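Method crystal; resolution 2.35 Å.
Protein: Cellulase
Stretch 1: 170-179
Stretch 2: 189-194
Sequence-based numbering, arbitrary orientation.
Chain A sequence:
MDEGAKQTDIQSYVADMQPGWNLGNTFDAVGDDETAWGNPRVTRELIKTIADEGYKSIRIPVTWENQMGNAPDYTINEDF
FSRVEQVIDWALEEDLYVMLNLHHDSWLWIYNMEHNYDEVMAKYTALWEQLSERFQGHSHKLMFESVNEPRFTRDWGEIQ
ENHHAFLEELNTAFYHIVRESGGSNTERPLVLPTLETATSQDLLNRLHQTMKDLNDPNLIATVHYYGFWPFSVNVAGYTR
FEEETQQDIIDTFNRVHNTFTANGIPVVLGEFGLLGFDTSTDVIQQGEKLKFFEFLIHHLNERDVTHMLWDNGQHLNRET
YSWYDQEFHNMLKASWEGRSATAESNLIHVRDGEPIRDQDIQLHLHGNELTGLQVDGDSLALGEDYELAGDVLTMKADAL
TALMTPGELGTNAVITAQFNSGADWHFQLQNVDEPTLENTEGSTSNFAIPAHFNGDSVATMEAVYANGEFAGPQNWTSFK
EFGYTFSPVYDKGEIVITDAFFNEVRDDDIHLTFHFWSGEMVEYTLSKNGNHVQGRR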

# COMPACT_ATOMS: atom_id res chain seq x y z
N LEU A 170 -14.79 -7.08 -23.00
CA LEU A 170 -13.73 -6.08 -23.04
C LEU A 170 -12.37 -6.75 -23.29
O LEU A 170 -11.60 -6.31 -24.15
CB LEU A 170 -13.68 -5.28 -21.74
CG LEU A 170 -14.81 -4.26 -21.53
CD1 LEU A 170 -14.63 -3.59 -20.20
CD2 LEU A 170 -14.83 -3.23 -22.66
N ASN A 171 -12.10 -7.80 -22.53
CA ASN A 171 -10.83 -8.51 -22.63
C ASN A 171 -10.65 -9.13 -24.02
O ASN A 171 -9.58 -9.03 -24.62
CB ASN A 171 -10.74 -9.59 -21.54
CG ASN A 171 -10.39 -9.01 -20.18
OD1 ASN A 171 -9.80 -7.94 -20.08
ND2 ASN A 171 -10.75 -9.73 -19.11
N THR A 172 -11.72 -9.73 -24.54
CA THR A 172 -11.71 -10.37 -25.86
C THR A 172 -11.53 -9.35 -26.98
O THR A 172 -10.71 -9.54 -27.89
CB THR A 172 -13.01 -11.17 -26.09
OG1 THR A 172 -13.11 -12.19 -25.09
CG2 THR A 172 -13.00 -11.83 -27.45
N ALA A 173 -12.29 -8.26 -26.90
CA ALA A 173 -12.16 -7.18 -27.89
C ALA A 173 -10.74 -6.61 -27.91
O ALA A 173 -10.14 -6.43 -28.98
CB ALA A 173 -13.18 -6.08 -27.61
N PHE A 174 -10.22 -6.32 -26.72
CA PHE A 174 -8.85 -5.86 -26.54
C PHE A 174 -7.85 -6.81 -27.21
O PHE A 174 -7.04 -6.40 -28.06
CB PHE A 174 -8.59 -5.73 -25.03
CG PHE A 174 -7.14 -5.66 -24.65
CD1 PHE A 174 -6.38 -4.54 -24.95
CD2 PHE A 174 -6.56 -6.69 -23.93
CE1 PHE A 174 -5.04 -4.47 -24.58
CE2 PHE A 174 -5.23 -6.63 -23.54
CZ PHE A 174 -4.46 -5.51 -23.87
N TYR A 175 -7.95 -8.09 -26.84
CA TYR A 175 -7.11 -9.13 -27.42
C TYR A 175 -7.10 -9.07 -28.94
O TYR A 175 -6.04 -9.01 -29.56
CB TYR A 175 -7.59 -10.52 -26.97
CG TYR A 175 -6.80 -11.65 -27.59
CD1 TYR A 175 -5.66 -12.14 -26.99
CD2 TYR A 175 -7.21 -12.23 -28.80
CE1 TYR A 175 -4.93 -13.17 -27.56
CE2 TYR A 175 -6.48 -13.25 -29.38
CZ TYR A 175 -5.35 -13.72 -28.75
OH TYR A 175 -4.62 -14.74 -29.31
N HIS A 176 -8.28 -9.08 -29.54
CA HIS A 176 -8.36 -9.16 -30.99
C HIS A 176 -7.87 -7.89 -31.67
O HIS A 176 -7.26 -7.96 -32.72
CB HIS A 176 -9.78 -9.51 -31.43
CG HIS A 176 -10.12 -10.95 -31.21
ND1 HIS A 176 -11.23 -11.35 -30.49
CD2 HIS A 176 -9.48 -12.09 -31.58
CE1 HIS A 176 -11.27 -12.67 -30.44
NE2 HIS A 176 -10.22 -13.14 -31.09
N ILE A 177 -8.12 -6.72 -31.07
CA ILE A 177 -7.57 -5.49 -31.62
C ILE A 177 -6.03 -5.54 -31.67
O ILE A 177 -5.41 -5.31 -32.73
CB ILE A 177 -8.01 -4.26 -30.80
CG1 ILE A 177 -9.50 -3.98 -31.02
CG2 ILE A 177 -7.17 -3.03 -31.17
CD1 ILE A 177 -10.12 -3.12 -29.94
N VAL A 178 -5.42 -5.87 -30.54
CA VAL A 178 -3.97 -5.94 -30.47
C VAL A 178 -3.38 -7.00 -31.42
O VAL A 178 -2.45 -6.72 -32.17
CB VAL A 178 -3.48 -6.22 -29.04
CG1 VAL A 178 -1.97 -6.39 -29.02
CG2 VAL A 178 -3.92 -5.11 -28.10
N ARG A 179 -3.94 -8.21 -31.39
CA ARG A 179 -3.44 -9.31 -32.22
C ARG A 179 -3.67 -9.07 -33.72
O ARG A 179 -2.88 -9.52 -34.55
CB ARG A 179 -4.09 -10.63 -31.79
CG ARG A 179 -3.66 -11.11 -30.41
CD ARG A 179 -2.27 -11.74 -30.45
NE ARG A 179 -1.82 -12.21 -29.14
CZ ARG A 179 -0.99 -11.54 -28.35
NH1 ARG A 179 -0.50 -10.36 -28.74
NH2 ARG A 179 -0.63 -12.04 -27.18
N PRO A 189 3.10 -9.60 -25.10
CA PRO A 189 2.41 -10.10 -23.91
C PRO A 189 1.24 -9.20 -23.51
O PRO A 189 1.34 -7.97 -23.55
CB PRO A 189 3.51 -10.09 -22.85
CG PRO A 189 4.76 -10.32 -23.64
CD PRO A 189 4.56 -9.52 -24.90
N LEU A 190 0.13 -9.83 -23.16
CA LEU A 190 -1.09 -9.12 -22.83
C LEU A 190 -1.46 -9.43 -21.40
O LEU A 190 -1.33 -10.56 -20.96
CB LEU A 190 -2.23 -9.52 -23.77
CG LEU A 190 -2.02 -9.14 -25.24
CD1 LEU A 190 -3.21 -9.60 -26.07
CD2 LEU A 190 -1.80 -7.64 -25.38
N VAL A 191 -1.92 -8.42 -20.67
CA VAL A 191 -2.19 -8.58 -19.26
C VAL A 191 -3.69 -8.39 -19.01
O VAL A 191 -4.25 -7.35 -19.35
CB VAL A 191 -1.36 -7.58 -18.41
CG1 VAL A 191 -1.66 -7.74 -16.94
CG2 VAL A 191 0.13 -7.76 -18.68
N LEU A 192 -4.33 -9.40 -18.43
CA LEU A 192 -5.77 -9.37 -18.22
C LEU A 192 -6.13 -9.41 -16.75
O LEU A 192 -5.57 -10.20 -15.99
CB LEU A 192 -6.44 -10.53 -18.94
CG LEU A 192 -6.14 -10.66 -20.43
CD1 LEU A 192 -6.73 -11.96 -20.98
CD2 LEU A 192 -6.69 -9.44 -21.17
N PRO A 193 -7.07 -8.55 -16.35
CA PRO A 193 -7.51 -8.46 -14.95
C PRO A 193 -8.71 -9.35 -14.61
O PRO A 193 -9.56 -9.62 -15.47
CB PRO A 193 -7.91 -6.99 -14.83
CG PRO A 193 -8.42 -6.64 -16.20
CD PRO A 193 -7.64 -7.47 -17.18
N THR A 194 -8.76 -9.81 -13.37
CA THR A 194 -9.99 -10.31 -12.80
C THR A 194 -10.91 -9.12 -12.61
O THR A 194 -10.47 -7.97 -12.68
CB THR A 194 -9.78 -11.02 -11.44
OG1 THR A 194 -9.09 -10.14 -10.55
CG2 THR A 194 -8.96 -12.30 -11.61

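The helical segment 170-179 packs against the strand 190-193 in a nearly antiparallel arrangement, their N-to-C directions differing by 173° and their axes approaching to 9.7 Å. No hydrogen bond joins the two stretches. The helix satisfies its own backbone through i to i+4 hydrogen bonds, such as F174 N to L170 O at 2.9 Å and V178 N to F174 O at 3.0 Å, so the contact, which buries 401 Å² in total, rests on side-chain packing.

L190 is the centre of this packing and contributes the largest share of the buried surface. Its CA-to-CB bond points toward the helix, and chi1 in m with chi2 in t (-64°, 179°) extends the side chain so that its two methyl groups reach different neighbours. L190 CD2 lies 3.7 Å from F174 CZ and 3.9 Å from V178 CG1, whereas L190 CD1 lies 3.6 Å from Y175 CD1 and 3.7 Å from R179 NH2. A branched, flexible aliphatic side chain suits this position, because the fork of the leucine lets one residue touch four residues of the helix.

F174 points toward the strand, and its t rotamer (chi1 163°) brings the ring within reach of both L190 and L192. The CZ end meets L190, while F174 CD2 is 3.9 Å from L192 CD2, which sits at the ring edge, near its plane. L192 leaves its backbone sideways, but its m,t conformation (-55°, 173°) brings the end of the side chain nearer to the helix, where L192 CD2 also lies 3.6 Å from N171 OD1. The intervening V191 points away from the helix, as the alternation of a strand requires, and buries little against it.

V178 also adopts t (chi1 176°), and its compact side chain fills in beside L190 one helical turn beyond F174. The CA-to-CB bond of Y175 points sideways relative to the strand. With chi1 at 177°, its ring carbon CD1 meets CD1 of L190, while its hydroxyl is hydrogen-bonded elsewhere in the structure.

R179 and N171 likewise combine packing with hydrogen bonds made away from the contact. R179 starts sideways, and two successive m torsions (-68°, -77°) fold its chain so that the end comes nearer to the strand. The guanidinium then presents one face to CD1 of L190; a flat face can pack on a methyl group while the nitrogens remain free to bond in the plane, and NE is hydrogen-bonded elsewhere. At the other end of the contact, N171 points toward the strand with chi1 at -78° (m). N171 OD1 is 3.6 Å from P193 CD and from L192 CD2, and this oxygen, buried among carbons, is satisfied by a hydrogen bond elsewhere. P193 packs here through its ring, whose CD is joined to the backbone nitrogen and thus held close to the strand.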